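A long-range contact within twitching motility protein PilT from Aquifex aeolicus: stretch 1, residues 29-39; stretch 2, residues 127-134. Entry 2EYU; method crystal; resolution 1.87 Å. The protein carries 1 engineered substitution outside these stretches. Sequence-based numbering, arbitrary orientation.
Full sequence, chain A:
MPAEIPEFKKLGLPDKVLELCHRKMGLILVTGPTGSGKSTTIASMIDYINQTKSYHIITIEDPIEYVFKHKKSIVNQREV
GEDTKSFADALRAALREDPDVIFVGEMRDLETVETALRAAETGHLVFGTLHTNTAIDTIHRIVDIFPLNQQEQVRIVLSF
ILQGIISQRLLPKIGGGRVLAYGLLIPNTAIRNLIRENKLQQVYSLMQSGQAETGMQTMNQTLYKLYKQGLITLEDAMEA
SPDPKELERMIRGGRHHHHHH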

# COMPACT_ATOMS: atom_id res chain seq x y z
N LEU A 29 -0.41 -2.69 1.57
CA LEU A 29 -0.40 -2.51 0.12
C LEU A 29 -0.08 -1.08 -0.27
O LEU A 29 -0.61 -0.16 0.35
N VAL A 30 0.78 -0.91 -1.28
CA VAL A 30 1.06 0.48 -1.69
C VAL A 30 0.75 0.55 -3.18
O VAL A 30 1.30 -0.25 -3.95
N THR A 31 -0.14 1.44 -3.60
CA THR A 31 -0.61 1.34 -4.99
C THR A 31 -0.59 2.67 -5.73
O THR A 31 -0.34 3.72 -5.16
N GLY A 32 -0.84 2.57 -7.04
CA GLY A 32 -0.89 3.72 -7.92
C GLY A 32 -0.46 3.40 -9.34
O GLY A 32 0.09 2.35 -9.68
N PRO A 33 -0.71 4.35 -10.23
CA PRO A 33 -0.43 4.14 -11.65
C PRO A 33 1.05 4.01 -11.97
O PRO A 33 1.93 3.84 -11.12
N THR A 34 1.36 4.10 -13.26
CA THR A 34 2.75 3.99 -13.68
C THR A 34 3.56 5.15 -13.15
O THR A 34 3.09 6.29 -13.13
N GLY A 35 4.78 4.94 -12.68
CA GLY A 35 5.57 6.02 -12.13
C GLY A 35 4.92 6.81 -11.01
O GLY A 35 5.14 8.02 -10.98
N SER A 36 4.17 6.16 -10.13
CA SER A 36 3.47 6.74 -9.00
C SER A 36 4.34 6.93 -7.78
O SER A 36 3.89 7.53 -6.80
N GLY A 37 5.55 6.39 -7.85
CA GLY A 37 6.50 6.44 -6.74
C GLY A 37 6.27 5.36 -5.70
O GLY A 37 6.81 5.39 -4.59
N LYS A 38 5.47 4.36 -6.04
CA LYS A 38 5.11 3.37 -5.01
C LYS A 38 6.26 2.49 -4.58
O LYS A 38 6.38 2.11 -3.41
N SER A 39 7.16 2.14 -5.48
CA SER A 39 8.34 1.38 -5.07
C SER A 39 9.20 2.20 -4.11
O SER A 39 9.76 1.66 -3.17
N PHE A 127 4.35 -6.91 2.41
CA PHE A 127 4.19 -5.74 1.55
C PHE A 127 3.90 -6.21 0.12
O PHE A 127 4.50 -7.16 -0.40
N GLY A 128 2.96 -5.55 -0.54
CA GLY A 128 2.78 -5.79 -1.96
C GLY A 128 2.44 -4.50 -2.68
O GLY A 128 2.13 -3.48 -2.08
N THR A 129 2.51 -4.53 -4.02
CA THR A 129 2.09 -3.38 -4.78
C THR A 129 1.07 -3.82 -5.84
O THR A 129 1.12 -4.95 -6.33
N LEU A 130 0.18 -2.89 -6.13
CA LEU A 130 -0.75 -3.03 -7.25
C LEU A 130 -0.81 -1.70 -8.00
O LEU A 130 -0.39 -0.67 -7.44
N HIS A 131 -1.33 -1.73 -9.21
CA HIS A 131 -1.49 -0.52 -10.02
C HIS A 131 -2.84 0.15 -9.91
O HIS A 131 -3.21 1.04 -10.69
N THR A 132 -3.64 -0.25 -8.92
CA THR A 132 -4.94 0.39 -8.69
C THR A 132 -4.78 1.80 -8.18
O THR A 132 -3.76 2.16 -7.57
N ASN A 133 -5.79 2.64 -8.41
CA ASN A 133 -5.63 4.06 -8.11
C ASN A 133 -6.19 4.46 -6.75
O ASN A 133 -5.84 5.54 -6.28
N THR A 134 -7.04 3.63 -6.15
CA THR A 134 -7.78 4.03 -4.95
C THR A 134 -7.83 2.93 -3.92
O THR A 134 -7.65 1.75 -4.23

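What holds the two backbones together? Strand 29-31 runs parallel to the strand that begins before F127, and the firmest bond is V30 N to G128 O at 3.0 Å. Farther along, G32 N donates to L130 O at 3.3 Å. CA-H...O contacts fill in between, such as T129 CA to V30 O at 3.3 Å.

Which carbon atoms pack together? L29, T31 and L130 share one face of the sheet. L29 (chi1 m, chi2 t) brings CD1 to 3.8 Å from L130 CD1, and with T31 in the p rotamer, the T31 methyl CG2 lies 3.4 Å from L130 CD1. L130 (chi1 m, chi2 p) thus lays one methyl against both neighbours. G128 has no side chain; a CB here would point to the same face and sit 3.8 Å from L29 CD2, an ordinary contact distance. V30 (t) and T129 (p) point to the other face.

Where do polar side chains meet the opposite stretch? T31 OG1 donates a weak hydrogen bond to T132 O at 3.2 Å, and OG1 is also bonded elsewhere in the structure. N133 CB points away, yet the end of the side chain returns, placing N133 ND2 3.0 Å from P33 CD; this is close packing rather than a hydrogen bond.

What do K38 and H131 touch? K38 points toward the other stretch with chi1 p and chi2 t. K38 CD lies 3.7 Å from L130 O, and K38 NZ comes within 3.7 Å of T129 OG1, too far to count as a bond. H131, with chi1 m, swings its ring back so that H131 CD2 is 3.2 Å from G32 O, which meets the ring edge near its plane. K38 CE approaches H131 CD2 obliquely at 3.7 Å.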

# COMPACT_ATOMS: atom_id res chain seq x y z
CB LEU A 29 -1.76 -2.85 -0.46
CG LEU A 29 -2.31 -4.24 -0.12
CD1 LEU A 29 -3.63 -4.49 -0.82
CD2 LEU A 29 -1.30 -5.30 -0.50
CB VAL A 30 2.49 0.89 -1.36
CG1 VAL A 30 2.85 2.24 -1.94
CG2 VAL A 30 2.67 0.95 0.15
CB THR A 31 -2.05 0.80 -5.05
OG1 THR A 31 -2.92 1.79 -4.50
CG2 THR A 31 -2.21 -0.47 -4.20
CB PRO A 33 -1.03 5.40 -12.29
CG PRO A 33 -1.01 6.42 -11.19
CD PRO A 33 -1.29 5.67 -9.92
CB THR A 34 2.79 3.95 -15.23
OG1 THR A 34 2.50 2.59 -15.60
CG2 THR A 34 4.17 4.29 -15.74
CB SER A 36 2.33 5.77 -8.57
OG SER A 36 2.97 4.53 -8.25
CB LYS A 38 3.92 2.57 -5.54
CG LYS A 38 4.22 1.44 -6.51
CD LYS A 38 2.90 1.02 -7.14
CE LYS A 38 3.11 0.70 -8.61
NZ LYS A 38 3.76 -0.66 -8.73
CB SER A 39 9.16 0.95 -6.29
OG SER A 39 10.30 1.79 -6.39
CB PHE A 127 5.46 -4.87 1.50
CG PHE A 127 5.74 -4.08 2.76
CD1 PHE A 127 6.24 -4.74 3.88
CD2 PHE A 127 5.51 -2.72 2.82
CE1 PHE A 127 6.50 -4.03 5.04
CE2 PHE A 127 5.76 -2.01 3.98
CZ PHE A 127 6.25 -2.67 5.09
CB THR A 129 3.18 -2.62 -5.57
OG1 THR A 129 3.81 -3.54 -6.47
CG2 THR A 129 4.26 -2.05 -4.67
CB LEU A 130 -2.15 -3.38 -6.80
CG LEU A 130 -2.47 -4.43 -5.75
CD1 LEU A 130 -2.44 -3.85 -4.34
CD2 LEU A 130 -3.85 -5.03 -6.03
CB HIS A 131 -1.22 -0.87 -11.49
CG HIS A 131 0.25 -0.83 -11.81
ND1 HIS A 131 0.91 -1.88 -12.40
CD2 HIS A 131 1.18 0.14 -11.66
CE1 HIS A 131 2.18 -1.57 -12.58
NE2 HIS A 131 2.38 -0.35 -12.14
CB THR A 132 -5.76 -0.42 -7.67
OG1 THR A 132 -4.93 -0.63 -6.52
CG2 THR A 132 -6.11 -1.79 -8.22
CB ASN A 133 -6.30 4.89 -9.21
CG ASN A 133 -5.25 5.45 -10.16
OD1 ASN A 133 -5.44 6.48 -10.79
ND2 ASN A 133 -4.13 4.74 -10.23
CB THR A 134 -9.20 4.43 -5.43
OG1 THR A 134 -9.12 5.80 -5.88
CG2 THR A 134 -10.25 4.41 -4.35